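Extracellular ligand-binding receptor (Rhodopseudomonas palustris, PDB 3SG0) probably serves as the periplasmic solute-binding protein of an uptake system for aromatic acids, and binds benzoyl-formic acid. Local coordinates at residues 27-35 / 88-98; 47-55 / 291-299. All coordinates share one frame; numbering follows the deposited sequence. Where two conformers were deposited one is given.

Contact 1 of 2, residues 27-35 / 88-98. With 173 (benzoyl-formic acid), chain B.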
loop_
_atom_site.group_PDB
_atom_site.type_symbol
_atom_site.label_atom_id
_atom_site.label_comp_id
_atom_site.label_asym_id
_atom_site.label_seq_id
_atom_site.Cartn_x
_atom_site.Cartn_y
_atom_site.Cartn_z
ATOM N N GLU A 27 16.749 -14.764 19.467
ATOM C CA GLU A 27 15.476 -15.192 18.908
ATOM C C GLU A 27 15.342 -14.510 17.555
ATOM O O GLU A 27 16.232 -13.764 17.162
ATOM C CB GLU A 27 14.324 -14.782 19.828
ATOM C CG GLU A 27 13.976 -13.291 19.809
ATOM C CD GLU A 27 14.758 -12.458 20.814
ATOM O OE1 GLU A 27 14.228 -11.415 21.255
ATOM O OE2 GLU A 27 15.899 -12.832 21.158
ATOM N N ILE A 28 14.243 -14.753 16.849
ATOM C CA ILE A 28 13.991 -14.050 15.595
ATOM C C ILE A 28 13.556 -12.625 15.919
ATOM O O ILE A 28 12.733 -12.409 16.811
ATOM C CB ILE A 28 12.922 -14.769 14.767
ATOM C CG1 ILE A 28 13.426 -16.159 14.368
ATOM C CG2 ILE A 28 12.572 -13.954 13.539
ATOM C CD1 ILE A 28 12.372 -17.044 13.735
ATOM N N LYS A 29 14.114 -11.653 15.206
ATOM C CA LYS A 29 13.812 -10.245 15.467
ATOM C C LYS A 29 13.345 -9.564 14.203
ATOM O O LYS A 29 13.974 -9.689 13.150
ATOM C CB LYS A 29 15.042 -9.532 16.012
ATOM C CG LYS A 29 15.521 -10.053 17.351
ATOM C CD LYS A 29 16.744 -9.284 17.803
ATOM C CE LYS A 29 17.159 -9.671 19.208
ATOM N NZ LYS A 29 18.214 -8.753 19.725
ATOM N N ILE A 30 12.221 -8.864 14.300
ATOM C CA ILE A 30 11.616 -8.199 13.156
ATOM C C ILE A 30 11.524 -6.717 13.487
ATOM O O ILE A 30 10.939 -6.347 14.516
ATOM C CB ILE A 30 10.191 -8.726 12.902
ATOM C CG1 ILE A 30 10.168 -10.251 12.750
ATOM C CG2 ILE A 30 9.564 -8.023 11.708
ATOM C CD1 ILE A 30 10.852 -10.775 11.527
ATOM N N GLY A 31 12.111 -5.868 12.653
ATOM C CA GLY A 31 12.026 -4.429 12.845
ATOM C C GLY A 31 10.977 -3.832 11.940
ATOM O O GLY A 31 10.867 -4.237 10.781
ATOM N N ILE A 32 10.217 -2.867 12.444
ATOM C CA ILE A 32 9.164 -2.233 11.664
ATOM C C ILE A 32 9.250 -0.723 11.837
ATOM O O ILE A 32 9.354 -0.232 12.963
ATOM C CB ILE A 32 7.762 -2.701 12.122
ATOM C CG1 ILE A 32 7.700 -4.226 12.252
ATOM C CG2 ILE A 32 6.700 -2.207 11.156
ATOM C CD1 ILE A 32 6.440 -4.726 12.960
ATOM N N THR A 33 9.236 0.011 10.732
ATOM C CA THR A 33 9.068 1.457 10.770
ATOM C C THR A 33 7.812 1.790 9.989
ATOM O O THR A 33 7.601 1.289 8.877
ATOM C CB THR A 33 10.324 2.203 10.252
ATOM O OG1 THR A 33 10.159 3.620 10.429
ATOM C CG2 THR A 33 10.640 1.886 8.795
HETATM N N MSE A 34 6.945 2.598 10.596
HETATM C CA MSE A 34 5.672 2.939 9.973
HETATM C C MSE A 34 5.326 4.385 10.253
HETATM O O MSE A 34 5.814 4.979 11.225
HETATM C CB MSE A 34 4.548 2.034 10.474
HETATM C CG MSE A 34 4.257 2.166 11.962
HETATM SE SE MSE A 34 5.228 0.879 13.101
HETATM C CE MSE A 34 4.170 -0.690 12.627
ATOM N N SER A 35 4.484 4.948 9.397
ATOM C CA SER A 35 4.114 6.354 9.502
ATOM C C SER A 35 2.888 6.510 10.396
ATOM O O SER A 35 1.786 6.753 9.931
ATOM C CB SER A 35 3.865 6.946 8.111
ATOM O OG SER A 35 4.979 6.732 7.248
ATOM N N GLU A 88 19.792 -3.535 16.822
ATOM C CA GLU A 88 19.014 -4.723 17.154
ATOM C C GLU A 88 19.361 -5.909 16.254
ATOM O O GLU A 88 19.037 -7.051 16.571
ATOM C CB GLU A 88 17.512 -4.427 17.086
ATOM C CG GLU A 88 17.045 -3.336 18.041
ATOM C CD GLU A 88 17.202 -3.719 19.505
ATOM O OE1 GLU A 88 17.496 -4.899 19.795
ATOM O OE2 GLU A 88 17.029 -2.833 20.368
ATOM N N LYS A 89 20.029 -5.637 15.136
ATOM C CA LYS A 89 20.412 -6.682 14.184
ATOM C C LYS A 89 19.214 -7.528 13.757
ATOM O O LYS A 89 19.260 -8.760 13.737
ATOM C CB LYS A 89 21.548 -7.534 14.750
ATOM C CG LYS A 89 22.803 -6.699 14.979
ATOM C CD LYS A 89 23.968 -7.491 15.539
ATOM C CE LYS A 89 25.172 -6.576 15.734
ATOM N NZ LYS A 89 26.320 -7.264 16.386
ATOM N N VAL A 90 18.133 -6.850 13.400
ATOM C CA VAL A 90 16.917 -7.551 13.035
ATOM C C VAL A 90 17.123 -8.450 11.822
ATOM O O VAL A 90 17.925 -8.160 10.926
ATOM C CB VAL A 90 15.741 -6.586 12.788
ATOM C CG1 VAL A 90 15.424 -5.810 14.053
ATOM C CG2 VAL A 90 16.031 -5.632 11.634
ATOM N N ASP A 91 16.390 -9.553 11.802
ATOM C CA ASP A 91 16.468 -10.489 10.694
ATOM C C ASP A 91 15.721 -10.018 9.461
ATOM O O ASP A 91 16.088 -10.377 8.337
ATOM C CB ASP A 91 15.940 -11.846 11.140
ATOM C CG ASP A 91 16.757 -12.424 12.261
ATOM O OD1 ASP A 91 17.952 -12.690 12.030
ATOM O OD2 ASP A 91 16.226 -12.589 13.385
ATOM N N VAL A 92 14.665 -9.236 9.680
ATOM C CA VAL A 92 13.851 -8.679 8.612
ATOM C C VAL A 92 13.456 -7.265 9.012
ATOM O O VAL A 92 13.158 -7.019 10.185
ATOM C CB VAL A 92 12.558 -9.500 8.397
ATOM C CG1 VAL A 92 11.701 -8.893 7.294
ATOM C CG2 VAL A 92 12.885 -10.955 8.081
ATOM N N LEU A 93 13.446 -6.349 8.047
ATOM C CA LEU A 93 12.943 -4.992 8.248
ATOM C C LEU A 93 11.652 -4.860 7.476
ATOM O O LEU A 93 11.543 -5.380 6.371
ATOM C CB LEU A 93 13.953 -3.986 7.714
ATOM C CG LEU A 93 13.656 -2.500 7.891
ATOM C CD1 LEU A 93 13.395 -2.125 9.355
ATOM C CD2 LEU A 93 14.794 -1.664 7.319
ATOM N N ILE A 94 10.675 -4.175 8.057
ATOM C CA ILE A 94 9.394 -3.933 7.414
ATOM C C ILE A 94 9.109 -2.437 7.445
ATOM O O ILE A 94 9.261 -1.796 8.492
ATOM C CB ILE A 94 8.266 -4.715 8.119
ATOM C CG1 ILE A 94 8.600 -6.218 8.144
ATOM C CG2 ILE A 94 6.930 -4.423 7.464
ATOM C CD1 ILE A 94 7.521 -7.089 8.766
ATOM N N GLY A 95 8.728 -1.871 6.306
ATOM C CA GLY A 95 8.328 -0.472 6.242
ATOM C C GLY A 95 8.797 0.220 4.976
ATOM O O GLY A 95 9.370 -0.409 4.078
ATOM N N SER A 96 8.515 1.514 4.843
ATOM C CA SER A 96 7.584 2.234 5.690
ATOM C C SER A 96 6.183 2.117 5.078
ATOM O O SER A 96 5.900 1.196 4.300
ATOM C CB SER A 96 8.047 3.690 5.803
ATOM O OG SER A 96 7.178 4.470 6.614
ATOM N N SER A 97 5.313 3.056 5.442
ATOM C CA SER A 97 3.926 3.077 4.997
ATOM C C SER A 97 3.728 3.799 3.676
ATOM O O SER A 97 2.731 3.565 2.988
ATOM C CB SER A 97 3.074 3.810 6.028
ATOM O OG SER A 97 3.268 3.319 7.344
ATOM N N LEU A 98 4.640 4.718 3.369
ATOM C CA LEU A 98 4.500 5.626 2.233
ATOM C C LEU A 98 5.681 5.474 1.299
ATOM O O LEU A 98 6.777 5.106 1.730
ATOM C CB LEU A 98 4.447 7.087 2.687
ATOM C CG LEU A 98 3.594 7.432 3.901
ATOM C CD1 LEU A 98 3.634 8.940 4.171
ATOM C CD2 LEU A 98 2.171 6.948 3.726
HETATM O O1B 173 B . 2.780 4.442 -1.264
HETATM C C1 173 B . 2.305 5.427 -0.764
HETATM O O1A 173 B . 2.987 6.634 -0.661
HETATM C C2 173 B . 0.839 5.478 -0.428
HETATM O O2 173 B . 0.309 6.520 -0.187
HETATM C C1G 173 B . 0.111 4.172 -0.349
HETATM C C2D 173 B . 0.756 3.006 0.392
HETATM C C2E 173 B . 0.045 1.670 0.460
HETATM C C3 173 B . -1.306 1.510 -0.234
HETATM C C1E 173 B . -1.930 2.704 -0.980
HETATM C C1D 173 B . -1.234 4.048 -1.040
HETATM O O HOH W 1 17.840 -12.359 15.578
HETATM O O HOH W 2 20.475 -9.385 18.361
#

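Contact 2 of 2, residues 47-55 / 291-299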
loop_
_atom_site.group_PDB
_atom_site.type_symbol
_atom_site.label_atom_id
_atom_site.label_comp_id
_atom_site.label_asym_id
_atom_site.label_seq_id
_atom_site.Cartn_x
_atom_site.Cartn_y
_atom_site.Cartn_z
ATOM N N GLN A 47 -1.189 -0.063 11.059
ATOM C CA GLN A 47 -0.027 -0.944 11.099
ATOM C C GLN A 47 0.509 -1.060 12.525
ATOM O O GLN A 47 0.790 -2.154 13.000
ATOM C CB GLN A 47 1.019 -0.463 10.094
ATOM C CG GLN A 47 0.492 -0.640 8.671
ATOM C CD GLN A 47 1.137 0.248 7.638
ATOM O OE1 GLN A 47 2.064 1.015 7.923
ATOM N NE2 GLN A 47 0.637 0.156 6.416
ATOM N N SER A 48 0.601 0.060 13.227
ATOM C CA SER A 48 1.056 0.053 14.612
ATOM C C SER A 48 0.173 -0.846 15.473
ATOM O O SER A 48 0.658 -1.580 16.335
ATOM C CB SER A 48 1.044 1.475 15.162
ATOM O OG SER A 48 1.572 1.512 16.475
ATOM N N LYS A 49 -1.136 -0.794 15.237
ATOM C CA LYS A 49 -2.088 -1.585 16.012
ATOM C C LYS A 49 -2.093 -3.058 15.644
ATOM O O LYS A 49 -2.542 -3.901 16.415
ATOM C CB LYS A 49 -3.493 -1.007 15.884
ATOM C CG LYS A 49 -3.641 0.360 16.527
ATOM C CD LYS A 49 -5.027 0.948 16.320
ATOM C CE LYS A 49 -5.079 2.396 16.793
ATOM N NZ LYS A 49 -6.364 3.045 16.406
ATOM N N THR A 50 -1.570 -3.369 14.465
ATOM C CA THR A 50 -1.492 -4.748 14.001
ATOM C C THR A 50 -0.330 -5.516 14.637
ATOM O O THR A 50 -0.371 -6.741 14.726
ATOM C CB THR A 50 -1.424 -4.779 12.459
ATOM O OG1 THR A 50 -2.657 -4.267 11.940
ATOM C CG2 THR A 50 -1.194 -6.177 11.914
ATOM N N VAL A 51 0.692 -4.799 15.105
ATOM C CA VAL A 51 1.873 -5.458 15.658
ATOM C C VAL A 51 1.504 -6.479 16.738
ATOM O O VAL A 51 2.022 -7.597 16.742
ATOM C CB VAL A 51 2.889 -4.432 16.208
ATOM C CG1 VAL A 51 4.074 -5.144 16.856
ATOM C CG2 VAL A 51 3.367 -3.515 15.092
ATOM N N ALA A 52 0.593 -6.107 17.634
ATOM C CA ALA A 52 0.216 -6.973 18.747
ATOM C C ALA A 52 -0.490 -8.252 18.303
ATOM O O ALA A 52 -0.630 -9.193 19.093
ATOM C CB ALA A 52 -0.654 -6.208 19.733
ATOM N N ALA A 53 -0.950 -8.284 17.055
ATOM C CA ALA A 53 -1.659 -9.441 16.521
ATOM C C ALA A 53 -0.731 -10.420 15.814
ATOM O O ALA A 53 -1.155 -11.499 15.424
ATOM C CB ALA A 53 -2.772 -8.993 15.573
ATOM N N LEU A 54 0.534 -10.044 15.644
ATOM C CA LEU A 54 1.474 -10.855 14.875
ATOM C C LEU A 54 1.961 -12.053 15.681
ATOM O O LEU A 54 1.992 -12.005 16.904
ATOM C CB LEU A 54 2.655 -10.001 14.418
ATOM C CG LEU A 54 2.298 -8.834 13.499
ATOM C CD1 LEU A 54 3.538 -8.014 13.206
ATOM C CD2 LEU A 54 1.651 -9.323 12.215
ATOM N N PRO A 55 2.346 -13.141 14.990
ATOM C CA PRO A 55 2.720 -14.371 15.697
ATOM C C PRO A 55 3.963 -14.199 16.569
ATOM O O PRO A 55 4.951 -13.616 16.123
ATOM C CB PRO A 55 2.983 -15.366 14.559
ATOM C CG PRO A 55 3.213 -14.535 13.346
ATOM C CD PRO A 55 2.374 -13.304 13.528
ATOM N N PHE A 291 -6.887 -12.343 9.541
ATOM C CA PHE A 291 -6.365 -11.053 9.967
ATOM C C PHE A 291 -7.328 -10.338 10.901
ATOM O O PHE A 291 -6.942 -9.887 11.982
ATOM C CB PHE A 291 -6.084 -10.184 8.742
ATOM C CG PHE A 291 -5.890 -8.723 9.050
ATOM C CD1 PHE A 291 -4.843 -8.291 9.850
ATOM C CD2 PHE A 291 -6.744 -7.774 8.507
ATOM C CE1 PHE A 291 -4.660 -6.941 10.104
ATOM C CE2 PHE A 291 -6.561 -6.433 8.749
ATOM C CZ PHE A 291 -5.519 -6.010 9.553
ATOM N N VAL A 292 -8.586 -10.232 10.490
ATOM C CA VAL A 292 -9.571 -9.497 11.277
ATOM C C VAL A 292 -9.738 -10.112 12.668
ATOM O O VAL A 292 -9.783 -9.397 13.674
ATOM C CB VAL A 292 -10.934 -9.413 10.546
ATOM C CG1 VAL A 292 -12.030 -8.917 11.484
ATOM C CG2 VAL A 292 -10.817 -8.522 9.306
ATOM N N ASP A 293 -9.810 -11.434 12.730
ATOM C CA ASP A 293 -9.986 -12.098 14.012
ATOM C C ASP A 293 -8.802 -11.829 14.931
ATOM O O ASP A 293 -8.976 -11.533 16.115
ATOM C CB ASP A 293 -10.177 -13.606 13.824
ATOM C CG ASP A 293 -11.482 -13.953 13.125
ATOM O OD1 ASP A 293 -12.344 -13.063 12.984
ATOM O OD2 ASP A 293 -11.645 -15.127 12.726
ATOM N N ALA A 294 -7.596 -11.932 14.392
ATOM C CA ALA A 294 -6.405 -11.702 15.199
ATOM C C ALA A 294 -6.316 -10.244 15.630
ATOM O O ALA A 294 -5.982 -9.943 16.776
ATOM C CB ALA A 294 -5.161 -12.115 14.441
ATOM N N TYR A 295 -6.622 -9.330 14.716
ATOM C CA TYR A 295 -6.572 -7.910 15.025
ATOM C C TYR A 295 -7.581 -7.550 16.111
ATOM O O TYR A 295 -7.252 -6.847 17.072
ATOM C CB TYR A 295 -6.833 -7.088 13.768
ATOM C CG TYR A 295 -6.732 -5.597 13.960
ATOM C CD1 TYR A 295 -5.580 -4.905 13.590
ATOM C CD2 TYR A 295 -7.797 -4.867 14.492
ATOM C CE1 TYR A 295 -5.493 -3.537 13.741
ATOM C CE2 TYR A 295 -7.716 -3.497 14.647
ATOM C CZ TYR A 295 -6.559 -2.838 14.271
ATOM O OH TYR A 295 -6.447 -1.477 14.401
ATOM N N LYS A 296 -8.815 -8.023 15.960
ATOM C CA LYS A 296 -9.844 -7.756 16.960
ATOM C C LYS A 296 -9.439 -8.288 18.331
ATOM O O LYS A 296 -9.641 -7.618 19.346
ATOM C CB LYS A 296 -11.194 -8.333 16.524
ATOM C CG LYS A 296 -11.870 -7.517 15.432
ATOM C CD LYS A 296 -13.257 -8.043 15.108
ATOM C CE LYS A 296 -13.974 -7.120 14.137
ATOM N NZ LYS A 296 -15.375 -7.562 13.896
ATOM N N ALA A 297 -8.849 -9.476 18.364
ATOM C CA ALA A 297 -8.457 -10.080 19.631
ATOM C C ALA A 297 -7.385 -9.251 20.330
ATOM O O ALA A 297 -7.305 -9.240 21.563
ATOM C CB ALA A 297 -7.982 -11.505 19.421
ATOM N N ALA A 298 -6.571 -8.550 19.543
ATOM C CA ALA A 298 -5.477 -7.755 20.092
ATOM C C ALA A 298 -5.866 -6.305 20.356
ATOM O O ALA A 298 -5.133 -5.570 21.024
ATOM C CB ALA A 298 -4.273 -7.810 19.155
ATOM N N ASN A 299 -7.012 -5.890 19.830
ATOM C CA ASN A 299 -7.397 -4.488 19.868
ATOM C C ASN A 299 -8.800 -4.245 20.420
ATOM O O ASN A 299 -9.502 -3.345 19.967
ATOM C CB ASN A 299 -7.225 -3.853 18.486
ATOM C CG ASN A 299 -5.774 -3.707 18.104
ATOM O OD1 ASN A 299 -5.089 -2.797 18.578
ATOM N ND2 ASN A 299 -5.290 -4.595 17.239
#

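Contact 1 of 2, residues 27-35 / 88-98
D91 meets K29 twice. The backbone N of K29 donates to D91 OD2 at 2.9 Å and 166°, on the anti side of the carboxylate, slightly out of its plane. In return D91 N donates to K29 O at 2.8 Å. CG of D91 lies anti to its own carbonyl carbon (chi1 -62°), which turns the carboxylate back toward K29. A water also donates to OD2 and to E27 O, so OD2 takes two hydrogen bonds, while OD1 accepts from the backbone N of G332. With an alanine here, the amides of K29 and G332 would probably lose these acceptors and the water one of its two holds. At the other end S97 OG accepts a nearly straight bond from S35 N (2.9 Å, 176°); Q47 OE1 is its second partner. Between these ends the two segments pair as neighbouring parallel strands of the N-terminal-lobe sheet of a periplasmic binding protein. G31 N bonds V92 O, I94 N bonds G31 O, and T33 N bonds I94 O. The segment 88-98 then runs into the ligand pocket: S97 and L98 line it, and S97 O lies 3.3 Å from C2D of benzoyl-formic acid. A cis peptide precedes S96, whose CA approaches T33 O. On one sheet face I30 CD1 rests on V92 CB at 3.8 Å, the two side chains lying side by side. I30 CG2 meets I94 CD1 at 3.7 Å, and helix 306-328 packs on this face through M315. On the other face G31 has no side chain, and V90 CG1 and L93 CD1 close over its backbone. Near the start of the strands the extended K29 chain passes E88 O, with CD 3.4 Å from it.

Contact 2 of 2, residues 47-55 / 291-299
Two helical segments pack together here on the flank of the periplasmic binding protein fold: the C-terminal part of helix 41-50 with the residues that follow it, and the last turns of helix 283-298. N299, just past the second helix, makes the hydrogen bond that joins them. Its ND2 donates to K49 O at 3.0 Å and 164°, coming from above the carbonyl plane. The same ND2 also donates to Y295 O, with both acceptors near the amide plane, so the two bonds fix the rotation of the amide. This ND2 sits over the centre of one face of the Y295 ring, 3.4 Å above its plane. A53 fits against the helix: its CB touches A294 O at 3.6 Å and also meets the methyls of A294 and A298. A52 CB meets A298 CB beside it. These small side chains let the backbones come close, with A53 CA 5.4 Å from Y295 CA. T50 OG1, which bonds P46 O, lies in plane at the edges of both the F291 and Y295 rings. With Y295 CG anti to the backbone N (chi1 -177°), the ring reaches across to K49, and its OH lies 3.3 Å from K49 CB.

Overall arrangement
Contact 1 is core and contact 2 is nearer the surface. The first buries 768 Å² between neighbouring strands, joined by backbone bonds, the polar side chains of D91 and S97, and branched aliphatic packing. The second buries 369 Å² between helical segments, through alanine methyls, ring edges and a single hydrogen bond from an asparagine amide. Strand 28-34 and helix 41-50 follow each other in the chain, so the two contacts join consecutive elements to different partners. They also touch directly, through the S97-Q47 pair and through the selenomethionine M34, whose CE packs on V51 CG2. Contact 1 reaches the benzoyl-formic acid pocket, whereas the F291 side chain of contact 2 remains about 13 Å from the ligand.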